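Local coordinates for uncharacterized protein (Archaeoglobus fulgidus, PDB 3LOT) that probably cleaves beta-keto acids such as 3-keto-5-aminohexanoate as a zinc-dependent TIM-barrel enzyme, at residues I111-N115 with L160-F164; I181-A185 with T222-I227. One frame throughout, in Å; residues are numbered along the deposited sequence.

Contact 1. Residues I111-N115 with L160-F164; sequences IATFN and LSRIF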
# COMPACT_ATOMS: atom_id res chain seq x y z
N ILE D 111 -11.27 29.10 -12.89
CA ILE D 111 -11.03 27.67 -12.76
C ILE D 111 -12.36 26.98 -13.13
O ILE D 111 -13.46 27.54 -12.92
CB ILE D 111 -10.50 27.36 -11.32
CG1 ILE D 111 -10.19 25.87 -11.12
CG2 ILE D 111 -11.50 27.87 -10.21
CD1 ILE D 111 -9.23 25.63 -10.02
N ALA D 112 -12.26 25.81 -13.73
CA ALA D 112 -13.44 25.02 -14.06
C ALA D 112 -13.10 23.53 -14.05
O ALA D 112 -11.93 23.16 -14.15
CB ALA D 112 -14.02 25.40 -15.37
N THR D 113 -14.11 22.68 -13.87
CA THR D 113 -13.79 21.28 -13.69
C THR D 113 -13.53 20.64 -15.06
O THR D 113 -14.04 21.12 -16.07
CB THR D 113 -14.83 20.51 -12.83
OG1 THR D 113 -16.11 20.49 -13.44
CG2 THR D 113 -14.95 21.17 -11.49
N PHE D 114 -12.73 19.58 -15.05
CA PHE D 114 -12.13 18.95 -16.21
C PHE D 114 -12.03 17.47 -15.85
O PHE D 114 -11.04 17.05 -15.28
CB PHE D 114 -10.71 19.54 -16.40
CG PHE D 114 -10.10 19.33 -17.75
CD1 PHE D 114 -9.76 18.07 -18.17
CD2 PHE D 114 -9.82 20.41 -18.56
CE1 PHE D 114 -9.14 17.88 -19.39
CE2 PHE D 114 -9.19 20.26 -19.78
CZ PHE D 114 -8.83 18.99 -20.23
N ASN D 115 -13.10 16.72 -16.15
CA ASN D 115 -13.23 15.27 -15.88
C ASN D 115 -12.36 14.35 -16.77
O ASN D 115 -12.35 14.46 -18.02
CB ASN D 115 -14.66 14.93 -16.02
CG ASN D 115 -15.49 15.69 -15.01
OD1 ASN D 115 -15.56 15.28 -13.83
ND2 ASN D 115 -16.12 16.82 -15.44
N LEU D 160 -10.60 20.06 -24.96
CA LEU D 160 -10.87 20.73 -23.69
C LEU D 160 -9.61 21.42 -23.15
O LEU D 160 -9.69 22.57 -22.71
CB LEU D 160 -11.45 19.78 -22.65
CG LEU D 160 -12.23 20.37 -21.49
CD1 LEU D 160 -13.50 21.00 -22.00
CD2 LEU D 160 -12.55 19.32 -20.40
N SER D 161 -8.45 20.77 -23.24
CA SER D 161 -7.22 21.37 -22.78
C SER D 161 -6.98 22.67 -23.55
O SER D 161 -6.59 23.67 -22.95
CB SER D 161 -6.04 20.41 -22.91
OG SER D 161 -5.50 20.38 -24.24
N ARG D 162 -7.26 22.68 -24.86
CA ARG D 162 -7.10 23.87 -25.65
C ARG D 162 -8.07 24.98 -25.34
O ARG D 162 -7.68 26.14 -25.26
CB ARG D 162 -7.21 23.55 -27.12
CG ARG D 162 -6.00 22.81 -27.67
CD ARG D 162 -6.08 22.71 -29.21
NE ARG D 162 -6.94 21.59 -29.63
CZ ARG D 162 -6.58 20.29 -29.62
NH1 ARG D 162 -5.36 19.92 -29.22
NH2 ARG D 162 -7.46 19.36 -30.00
N ILE D 163 -9.33 24.62 -25.14
CA ILE D 163 -10.35 25.56 -24.74
C ILE D 163 -9.99 26.28 -23.43
O ILE D 163 -10.16 27.51 -23.31
CB ILE D 163 -11.74 24.87 -24.64
CG1 ILE D 163 -12.27 24.54 -26.02
CG2 ILE D 163 -12.72 25.78 -23.92
CD1 ILE D 163 -13.32 23.43 -26.04
N PHE D 164 -9.48 25.53 -22.45
CA PHE D 164 -9.12 26.13 -21.16
C PHE D 164 -7.97 27.11 -21.35
O PHE D 164 -8.01 28.22 -20.83
CB PHE D 164 -8.75 25.06 -20.12
CG PHE D 164 -9.94 24.49 -19.41
CD1 PHE D 164 -11.00 23.93 -20.12
CD2 PHE D 164 -10.01 24.49 -18.00
CE1 PHE D 164 -12.13 23.35 -19.44
CE2 PHE D 164 -11.11 23.93 -17.34
CZ PHE D 164 -12.17 23.37 -18.07
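The rings of F114 and F164 meet edge to face. F114 turns an edge, led by CD2, onto a face of F164. The centroids are 5.0 Å apart and the planes stand at 70°. L160 meets F114 from the opposite direction and sets one methyl over the centre of its ring. L160 CD2 lies 3.4 Å from the centroid of the F114 ring and only 8° off its normal, a clear CH-pi contact. CG of F114 is anti to the backbone N (chi1 -163°), which carries the ring out from the strand to the helix. Its far end reaches the helix backbone, with F114 CZ 3.5 Å from S161 N, near the ring plane. The F164 ring has its own edge on the strand. F164 CE2 is 3.4 Å from A112 O, and F164 CZ is 3.5 Å from T113 O. No hydrogen bond crosses the contact. A leucine in place of F114 would probably leave the face of F164 without its aromatic edge and L160 CD2 without a ring to rest on. L173 and V104 also pack here, on F114 and F164 respectively. The strand and helix segments run nearly antiparallel, and every touching residue is buried. The CB of T113 points away from the helix, and its side chain lies about 3 Å from that of the zinc ligand H50. This is the layer between barrel strand and outer helix of a TIM barrel.

Contact 2. Residues I181-A185 with T222-I227; sequences IYNTA and TADRLI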
# COMPACT_ATOMS: atom_id res chain seq x y z
N ILE D 181 -6.04 8.89 -13.09
CA ILE D 181 -4.75 9.51 -12.76
C ILE D 181 -3.72 9.15 -13.84
O ILE D 181 -2.95 9.99 -14.30
CB ILE D 181 -4.26 9.11 -11.38
CG1 ILE D 181 -5.37 9.39 -10.32
CG2 ILE D 181 -2.94 9.82 -11.10
CD1 ILE D 181 -4.92 9.28 -8.83
N TYR D 182 -3.75 7.90 -14.27
CA TYR D 182 -2.95 7.46 -15.41
C TYR D 182 -3.27 8.29 -16.63
O TYR D 182 -2.34 8.72 -17.32
CB TYR D 182 -3.12 5.97 -15.69
CG TYR D 182 -2.11 5.08 -14.93
CD1 TYR D 182 -0.80 4.85 -15.44
CD2 TYR D 182 -2.44 4.53 -13.73
CE1 TYR D 182 0.12 4.08 -14.77
CE2 TYR D 182 -1.52 3.77 -13.03
CZ TYR D 182 -0.26 3.51 -13.56
OH TYR D 182 0.63 2.71 -12.88
N ASN D 183 -4.58 8.49 -16.90
CA ASN D 183 -4.98 9.36 -18.01
C ASN D 183 -4.37 10.78 -17.83
O ASN D 183 -3.86 11.38 -18.80
CB ASN D 183 -6.50 9.47 -18.17
CG ASN D 183 -7.20 8.15 -18.55
OD1 ASN D 183 -6.55 7.12 -18.82
ND2 ASN D 183 -8.56 8.17 -18.52
N THR D 184 -4.47 11.31 -16.60
CA THR D 184 -3.92 12.62 -16.28
C THR D 184 -2.41 12.74 -16.56
O THR D 184 -1.96 13.72 -17.20
CB THR D 184 -4.28 13.02 -14.85
OG1 THR D 184 -5.71 13.02 -14.73
CG2 THR D 184 -3.66 14.37 -14.48
N ALA D 185 -1.65 11.73 -16.13
CA ALA D 185 -0.21 11.66 -16.39
C ALA D 185 0.09 11.70 -17.87
O ALA D 185 0.96 12.43 -18.32
CB ALA D 185 0.41 10.42 -15.80
N THR D 222 -0.48 7.27 -6.36
CA THR D 222 -0.39 7.12 -7.82
C THR D 222 -0.03 8.45 -8.48
O THR D 222 0.82 8.51 -9.37
CB THR D 222 -1.70 6.53 -8.42
OG1 THR D 222 -1.96 5.28 -7.81
CG2 THR D 222 -1.60 6.37 -9.95
N ALA D 223 -0.68 9.53 -8.05
CA ALA D 223 -0.37 10.87 -8.56
C ALA D 223 1.10 11.26 -8.26
O ALA D 223 1.82 11.77 -9.14
CB ALA D 223 -1.36 11.92 -7.99
N ASP D 224 1.55 11.02 -7.04
CA ASP D 224 2.95 11.29 -6.69
C ASP D 224 3.91 10.57 -7.65
O ASP D 224 4.87 11.18 -8.17
CB ASP D 224 3.27 10.81 -5.26
CG ASP D 224 2.70 11.69 -4.16
OD1 ASP D 224 2.20 12.81 -4.43
OD2 ASP D 224 2.79 11.25 -2.97
N ARG D 225 3.65 9.30 -7.91
CA ARG D 225 4.60 8.49 -8.64
C ARG D 225 4.55 8.71 -10.15
O ARG D 225 5.55 8.55 -10.81
CB ARG D 225 4.35 7.03 -8.34
CG ARG D 225 5.41 6.11 -8.85
CD ARG D 225 5.06 4.67 -8.49
NE ARG D 225 3.73 4.30 -8.96
CZ ARG D 225 3.46 3.84 -10.20
NH1 ARG D 225 4.42 3.73 -11.13
NH2 ARG D 225 2.22 3.52 -10.53
N LEU D 226 3.37 9.00 -10.69
CA LEU D 226 3.23 9.30 -12.16
C LEU D 226 3.54 10.74 -12.51
O LEU D 226 4.10 10.98 -13.57
CB LEU D 226 1.85 8.94 -12.67
CG LEU D 226 1.43 7.50 -12.45
CD1 LEU D 226 0.04 7.30 -13.11
CD2 LEU D 226 2.45 6.51 -13.08
N ILE D 227 3.16 11.67 -11.64
CA ILE D 227 3.13 13.12 -11.96
C ILE D 227 4.29 13.83 -11.29
O ILE D 227 4.99 14.61 -11.94
CB ILE D 227 1.75 13.73 -11.61
CG1 ILE D 227 0.68 13.15 -12.57
CG2 ILE D 227 1.80 15.26 -11.60
CD1 ILE D 227 -0.76 13.24 -12.08
O HOH W 1 3.34 2.87 -14.03
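L226 holds CG anti to its carbonyl carbon (chi1 -57°), and this sends CD1 over the ring of Y182. The Y182 side chain starts away from the other helix, but its first torsion lets the ring swing back. The two side chains cross at about a right angle. L226 CD1 sits over the ring centre, 3.4 Å from the centroid of Y182, in a CH-pi contact. R225 has two deposited conformers. In the one modelled here, R225 NH2 donates a hydrogen bond to Y182 OH, 3.0 Å long with an N-H...O angle of 149°. The hydroxyl lies in the guanidinium plane, and the ring is well tilted from that plane. In this conformer one water spans the pair, 2.9 Å from Y182 OH and accepting from R225 NH1. Beside it the helices pack through apolar side chains. I181 CG2 lies 3.8 Å from A223 CA, and A185 CB is 3.7 Å from L226 CB. The axes of segments 181-185 and 222-226 come within 9.8 Å and cross at -24°, so two outer barrel helices lie side by side. F201 and L199 of strand 197-203 pack against I181 and I227. Y182 OH also has a weak hydrogen bond to D215 of a second subunit. The contact is thus apolar toward the barrel and polar at the subunit interface. L226 is likely to limit rotation of the phenol, aided by R225 in this conformer.

In the fold
Contact 1 comes first along the chain and is complete before contact 2 begins; both belong to the same TIM-barrel enzyme. Their centres are 18 Å apart, with nearest atoms about 7 Å apart, so they do not touch. Strand 170-175 lies between them: it pairs in parallel with strand 111-115, and its L173 packs on F114 of contact 1 and T184 of contact 2. Helix 154-166 runs into this strand, and helix 178-189 follows it. Contact 1 therefore joins a barrel strand to a helix, and contact 2 joins two helices of the outer layer. The first lies near the zinc site; the second is away from it and meets other subunits.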